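Local coordinates for CRISPR/cas2 protein (Pyrococcus horikoshii OT3, PDB 6K2E) that probably acts in CRISPR-Cas immunity as a small dimeric ferredoxin-like Cas2 protein that is likely to bind nucleic acid, at residues S2-I7 against I64-G69; W30-V35 against G78-P83. All coordinates share one frame; numbering follows the deposited sequence.

Interaction 1. Residues S2-I7 against I64-G69; sequences SHMYVI and IYIFPG
Strands 3-7 and 64-67 run antiparallel, their axes 146° apart and 4.6 Å at closest approach, with two pairs of backbone hydrogen bonds, at Tyr-5/Phe-67 and Ile-7/Tyr-65, on either side of the non-hydrogen-bonded pair Val-6/Ile-66. The bond from Phe-67 N to Tyr-5 O (2.7 Å) lies nearly along the C=O axis, whereas Tyr-5 N meets Phe-67 O from above the carbonyl plane. Tyr-5, Ile-7, Tyr-65 and Phe-67 share one face of the sheet. With CG anti to its carbonyl carbon (chi1 -53°), Phe-67 turns its ring edge to Tyr-5 O, which lies near the ring plane, and brings its CE1 to 3.7 Å from CD1 of Ile-7, whose side chain crosses it obliquely. The Tyr-65 ring turns its edge, in plane, to Ile-7 O. On the other face Ile-66 lies alongside both Val-6 (CG1 to CG1, 4.0 Å) and Met-4, whose CG rests 3.7 Å from CG2 of Ile-66. An alanine in place of Phe-67 would probably loosen the packing on Ile-7 and on the Phe-67 and Phe-72 rings of the second subunit. Strand 35-41 pairs with the far edge of strand 3-11, helix 42-55 covers Met-4 and Ile-66 through Leu-45, and residues 64-66 continue the ferredoxin-like sheet into a strand of the second subunit.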
loop_
_atom_site.group_PDB
_atom_site.type_symbol
_atom_site.label_atom_id
_atom_site.label_comp_id
_atom_site.label_asym_id
_atom_site.label_seq_id
_atom_site.Cartn_x
_atom_site.Cartn_y
_atom_site.Cartn_z
ATOM N N SER A 2 14.377 13.243 13.895
ATOM C CA SER A 2 14.532 12.062 13.051
ATOM C C SER A 2 13.296 11.891 12.179
ATOM O O SER A 2 12.158 11.978 12.660
ATOM C CB SER A 2 14.760 10.799 13.878
ATOM O OG SER A 2 14.883 9.668 13.023
ATOM N N HIS A 3 13.523 11.622 10.902
ATOM C CA HIS A 3 12.453 11.573 9.926
ATOM C C HIS A 3 12.323 10.200 9.281
ATOM O O HIS A 3 13.303 9.453 9.135
ATOM C CB HIS A 3 12.653 12.660 8.880
ATOM C CG HIS A 3 11.876 13.892 9.189
ATOM N ND1 HIS A 3 12.033 14.579 10.369
ATOM C CD2 HIS A 3 10.862 14.498 8.529
ATOM C CE1 HIS A 3 11.181 15.588 10.402
ATOM N NE2 HIS A 3 10.455 15.557 9.300
ATOM N N MET A 4 11.078 9.862 8.948
ATOM C CA MET A 4 10.741 8.606 8.295
ATOM C C MET A 4 9.883 8.890 7.073
ATOM O O MET A 4 9.342 9.984 6.914
ATOM C CB MET A 4 9.982 7.638 9.218
ATOM C CG MET A 4 10.842 6.876 10.225
ATOM S SD MET A 4 10.940 7.704 11.796
ATOM C CE MET A 4 9.194 8.050 12.028
ATOM N N TYR A 5 9.813 7.911 6.177
ATOM C CA TYR A 5 8.848 7.925 5.084
ATOM C C TYR A 5 7.774 6.869 5.335
ATOM O O TYR A 5 8.087 5.761 5.777
ATOM C CB TYR A 5 9.542 7.680 3.737
ATOM C CG TYR A 5 8.732 8.140 2.554
ATOM C CD1 TYR A 5 7.868 7.268 1.876
ATOM C CD2 TYR A 5 8.811 9.443 2.118
ATOM C CE1 TYR A 5 7.112 7.708 0.794
ATOM C CE2 TYR A 5 8.069 9.883 1.030
ATOM C CZ TYR A 5 7.222 9.024 0.386
ATOM O OH TYR A 5 6.503 9.500 -0.673
ATOM N N VAL A 6 6.511 7.189 5.029
ATOM C CA VAL A 6 5.429 6.234 5.264
ATOM C C VAL A 6 4.597 6.030 4.006
ATOM O O VAL A 6 4.464 6.930 3.175
ATOM C CB VAL A 6 4.506 6.634 6.438
ATOM C CG1 VAL A 6 5.212 6.438 7.762
ATOM C CG2 VAL A 6 4.028 8.045 6.288
ATOM N N ILE A 7 4.039 4.823 3.870
ATOM C CA ILE A 7 3.019 4.500 2.870
ATOM C C ILE A 7 1.834 3.934 3.631
ATOM O O ILE A 7 1.993 2.986 4.406
ATOM C CB ILE A 7 3.492 3.478 1.819
ATOM C CG1 ILE A 7 4.683 3.974 1.027
ATOM C CG2 ILE A 7 2.380 3.170 0.821
ATOM C CD1 ILE A 7 5.241 2.880 0.123
ATOM N N ILE A 64 0.172 0.902 7.907
ATOM C CA ILE A 64 1.186 1.957 7.897
ATOM C C ILE A 64 2.550 1.300 7.755
ATOM O O ILE A 64 3.015 0.614 8.674
ATOM C CB ILE A 64 1.129 2.841 9.147
ATOM C CG1 ILE A 64 -0.306 3.352 9.366
ATOM C CG2 ILE A 64 2.158 3.986 9.013
ATOM C CD1 ILE A 64 -0.502 4.166 10.610
ATOM N N TYR A 65 3.173 1.480 6.594
ATOM C CA TYR A 65 4.512 0.977 6.300
ATOM C C TYR A 65 5.526 2.091 6.576
ATOM O O TYR A 65 5.535 3.101 5.877
ATOM C CB TYR A 65 4.602 0.526 4.835
ATOM C CG TYR A 65 3.845 -0.736 4.500
ATOM C CD1 TYR A 65 4.462 -1.989 4.589
ATOM C CD2 TYR A 65 2.506 -0.691 4.110
ATOM C CE1 TYR A 65 3.774 -3.161 4.289
ATOM C CE2 TYR A 65 1.804 -1.867 3.820
ATOM C CZ TYR A 65 2.448 -3.087 3.910
ATOM O OH TYR A 65 1.755 -4.227 3.623
ATOM N N ILE A 66 6.407 1.894 7.547
ATOM C CA ILE A 66 7.345 2.931 7.987
ATOM C C ILE A 66 8.752 2.614 7.472
ATOM O O ILE A 66 9.320 1.568 7.811
ATOM C CB ILE A 66 7.344 3.062 9.518
ATOM C CG1 ILE A 66 5.909 3.261 10.028
ATOM C CG2 ILE A 66 8.226 4.212 9.932
ATOM C CD1 ILE A 66 5.472 2.283 11.078
ATOM N N PHE A 67 9.338 3.539 6.693
ATOM C CA PHE A 67 10.640 3.394 6.028
ATOM C C PHE A 67 11.652 4.407 6.565
ATOM O O PHE A 67 11.272 5.509 6.984
ATOM C CB PHE A 67 10.530 3.589 4.505
ATOM C CG PHE A 67 9.511 2.721 3.871
ATOM C CD1 PHE A 67 8.193 3.165 3.708
ATOM C CD2 PHE A 67 9.847 1.453 3.447
ATOM C CE1 PHE A 67 7.237 2.353 3.142
ATOM C CE2 PHE A 67 8.886 0.627 2.895
ATOM C CZ PHE A 67 7.583 1.089 2.722
ATOM N N PRO A 68 12.951 4.075 6.545
ATOM C CA PRO A 68 13.967 5.084 6.909
ATOM C C PRO A 68 14.098 6.205 5.890
ATOM O O PRO A 68 14.600 7.274 6.247
ATOM C CB PRO A 68 15.260 4.264 7.013
ATOM C CG PRO A 68 15.009 3.079 6.153
ATOM C CD PRO A 68 13.561 2.752 6.342
ATOM N N GLY A 69 13.691 5.994 4.644
ATOM C CA GLY A 69 13.717 7.053 3.651
ATOM C C GLY A 69 12.968 6.656 2.393
ATOM O O GLY A 69 12.438 5.547 2.273
#

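Interaction 2. Residues W30-V35 against G78-P83; sequences WRQNSV and GRDKSP
Gln-32 and Lys-81 form the middle of this contact, their side chains crossing at about a right angle. Gln-32 points toward the 78-83 loop with its chain extended beyond CG, so that its CG meets Lys-81 CD at 3.6 Å and its terminal amide comes to lie beside the loop backbone at Arg-79 and Lys-81. The Lys-81 chain, bent at chi2 (134°) and again at chi4, carries its amino group past Gln-32 to the amide end of Asn-33, which it also crosses at about a right angle. On the other flank Ser-82 directs OG at Arg-31, 3.4 Å from the carbonyl O of Arg-31 and 3.6 Å from its NH1. The Arg-31 chain leaves with CG anti to the backbone N (chi1 168°), then bends at chi2 and chi3, which turns the guanidinium to the serine; its NE forms a salt bridge with Glu-37.

In the second shell, an Asx turn shapes the loop: Ser-82 N donates to OD1 of Asp-80 over 3.1 Å, from above the carboxylate plane. Lys-81 CG also sits over the centre of one face of the Arg-79 guanidinium, 4.0 Å above its plane. On the strand side, Arg-31 and Gln-32 both face Val-35 in a classic beta bulge, and Val-35 N bonds to Gln-32 O at 2.7 Å to close the turn.

The contact thus joins the bulged end of strand 29-32, outermost in this chain's sheet, at its turn into strand 35-41, to the loop that follows strand 73-78. Leu-63 of the second subunit packs on Gln-32, and Tyr-65 of that subunit on Arg-31 and Val-35, placing this surface contact beside the dimer interface.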
loop_
_atom_site.group_PDB
_atom_site.type_symbol
_atom_site.label_atom_id
_atom_site.label_comp_id
_atom_site.label_asym_id
_atom_site.label_seq_id
_atom_site.Cartn_x
_atom_site.Cartn_y
_atom_site.Cartn_z
ATOM N N TRP A 30 -1.773 12.511 -1.108
ATOM C CA TRP A 30 -2.696 11.547 -1.692
ATOM C C TRP A 30 -2.138 11.020 -3.005
ATOM O O TRP A 30 -2.010 11.771 -3.980
ATOM C CB TRP A 30 -4.048 12.208 -1.900
ATOM C CG TRP A 30 -5.072 11.287 -2.321
ATOM C CD1 TRP A 30 -5.113 9.950 -2.091
ATOM C CD2 TRP A 30 -6.230 11.609 -3.055
ATOM N NE1 TRP A 30 -6.230 9.408 -2.635
ATOM C CE2 TRP A 30 -6.943 10.411 -3.237
ATOM C CE3 TRP A 30 -6.751 12.801 -3.576
ATOM C CZ2 TRP A 30 -8.149 10.370 -3.917
ATOM C CZ3 TRP A 30 -7.964 12.751 -4.262
ATOM C CH2 TRP A 30 -8.642 11.548 -4.422
ATOM N N ARG A 31 -1.775 9.737 -3.021
ATOM C CA ARG A 31 -1.280 9.106 -4.241
ATOM C C ARG A 31 -2.428 8.722 -5.161
ATOM O O ARG A 31 -2.594 9.288 -6.247
ATOM C CB ARG A 31 -0.441 7.867 -3.877
ATOM C CG ARG A 31 -0.079 6.913 -5.016
ATOM C CD ARG A 31 0.750 7.609 -6.062
ATOM N NE ARG A 31 2.110 7.843 -5.608
ATOM C CZ ARG A 31 3.006 8.535 -6.294
ATOM N NH1 ARG A 31 2.677 9.067 -7.464
ATOM N NH2 ARG A 31 4.231 8.682 -5.810
ATOM N N GLN A 32 -3.246 7.780 -4.713
ATOM C CA GLN A 32 -4.397 7.294 -5.433
ATOM C C GLN A 32 -5.291 6.650 -4.379
ATOM O O GLN A 32 -4.915 6.585 -3.227
ATOM C CB GLN A 32 -3.939 6.305 -6.511
ATOM C CG GLN A 32 -4.718 6.327 -7.743
ATOM C CD GLN A 32 -4.028 5.626 -8.864
ATOM O OE1 GLN A 32 -4.527 4.626 -9.371
ATOM N NE2 GLN A 32 -2.854 6.137 -9.263
ATOM N N ASN A 33 -6.291 5.918 -4.871
ATOM C CA ASN A 33 -7.598 5.679 -4.268
ATOM C C ASN A 33 -7.646 5.675 -2.742
ATOM O O ASN A 33 -8.324 6.495 -2.106
ATOM C CB ASN A 33 -8.099 4.319 -4.782
ATOM C CG ASN A 33 -7.836 4.117 -6.275
ATOM O OD1 ASN A 33 -6.782 3.607 -6.661
ATOM N ND2 ASN A 33 -8.784 4.520 -7.118
ATOM N N SER A 34 -6.849 4.823 -2.139
ATOM C CA SER A 34 -6.839 4.744 -0.690
ATOM C C SER A 34 -5.403 4.635 -0.173
ATOM O O SER A 34 -5.165 4.143 0.939
ATOM C CB SER A 34 -7.738 3.590 -0.247
ATOM O OG SER A 34 -7.274 2.988 0.936
ATOM N N VAL A 35 -4.451 5.139 -0.962
ATOM C CA VAL A 35 -3.024 5.093 -0.673
ATOM C C VAL A 35 -2.532 6.524 -0.468
ATOM O O VAL A 35 -2.783 7.401 -1.304
ATOM C CB VAL A 35 -2.240 4.398 -1.794
ATOM C CG1 VAL A 35 -0.737 4.471 -1.498
ATOM C CG2 VAL A 35 -2.707 2.941 -1.933
ATOM N N GLY A 78 -2.251 -0.063 -15.131
ATOM C CA GLY A 78 -3.601 0.430 -15.272
ATOM C C GLY A 78 -3.685 1.935 -15.219
ATOM O O GLY A 78 -2.778 2.615 -15.698
ATOM N N ARG A 79 -4.751 2.463 -14.613
ATOM C CA ARG A 79 -4.981 3.904 -14.584
ATOM C C ARG A 79 -4.059 4.585 -13.580
ATOM O O ARG A 79 -4.017 4.211 -12.404
ATOM C CB ARG A 79 -6.451 4.200 -14.256
ATOM C CG ARG A 79 -6.754 5.674 -13.990
ATOM C CD ARG A 79 -7.166 6.486 -15.254
ATOM N NE ARG A 79 -7.994 7.647 -14.890
ATOM C CZ ARG A 79 -7.632 8.936 -14.979
ATOM N NH1 ARG A 79 -6.430 9.309 -15.427
ATOM N NH2 ARG A 79 -8.493 9.871 -14.597
ATOM N N ASP A 80 -3.320 5.588 -14.053
ATOM C CA ASP A 80 -2.535 6.472 -13.195
ATOM C C ASP A 80 -3.274 7.794 -13.062
ATOM O O ASP A 80 -3.274 8.603 -13.989
ATOM C CB ASP A 80 -1.148 6.705 -13.784
ATOM C CG ASP A 80 -0.127 7.103 -12.744
ATOM O OD1 ASP A 80 -0.504 7.729 -11.734
ATOM O OD2 ASP A 80 1.071 6.793 -12.939
ATOM N N LYS A 81 -3.897 8.007 -11.904
ATOM C CA LYS A 81 -4.604 9.247 -11.597
ATOM C C LYS A 81 -3.662 10.412 -11.289
ATOM O O LYS A 81 -4.118 11.553 -11.207
ATOM C CB LYS A 81 -5.609 9.004 -10.476
ATOM C CG LYS A 81 -6.860 8.277 -10.969
ATOM C CD LYS A 81 -7.310 7.115 -10.073
ATOM C CE LYS A 81 -8.541 6.381 -10.590
ATOM N NZ LYS A 81 -9.639 6.292 -9.572
ATOM N N SER A 82 -2.384 10.151 -11.057
ATOM C CA SER A 82 -1.425 11.199 -10.709
ATOM C C SER A 82 -0.992 11.949 -11.982
ATOM O O SER A 82 -0.633 11.315 -12.975
ATOM C CB SER A 82 -0.200 10.592 -10.019
ATOM O OG SER A 82 -0.450 10.355 -8.635
ATOM N N PRO A 83 -0.996 13.291 -11.939
ATOM C CA PRO A 83 -0.744 14.035 -13.193
ATOM C C PRO A 83 0.715 13.990 -13.590
ATOM O O PRO A 83 1.614 13.915 -12.752
ATOM C CB PRO A 83 -1.176 15.470 -12.839
ATOM C CG PRO A 83 -1.994 15.349 -11.557
ATOM C CD PRO A 83 -1.436 14.157 -10.844
#

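Overall arrangement
Both interactions reach the same antiparallel sheet, interaction 2 only through residues 30-35, and their centres are about 20 Å apart. The sheet order is 29-32, 35-41, 3-11, 61-67, so within this chain interaction 1 joins one outermost strand to its neighbour, while interaction 2 involves the outermost strand at the other side. The two segment pairs alternate along the chain. They meet directly where Ile-7 CG2 packs on Val-35 CG1 at 4.1 Å. Glu-37 links them further, since it bonds both Tyr-5 and Arg-31. Both contacts also touch the second subunit: Tyr-65 of interaction 1 reaches across to Glu-37 and Val-35 there, consistent with the dimer in which Cas2 proteins commonly work.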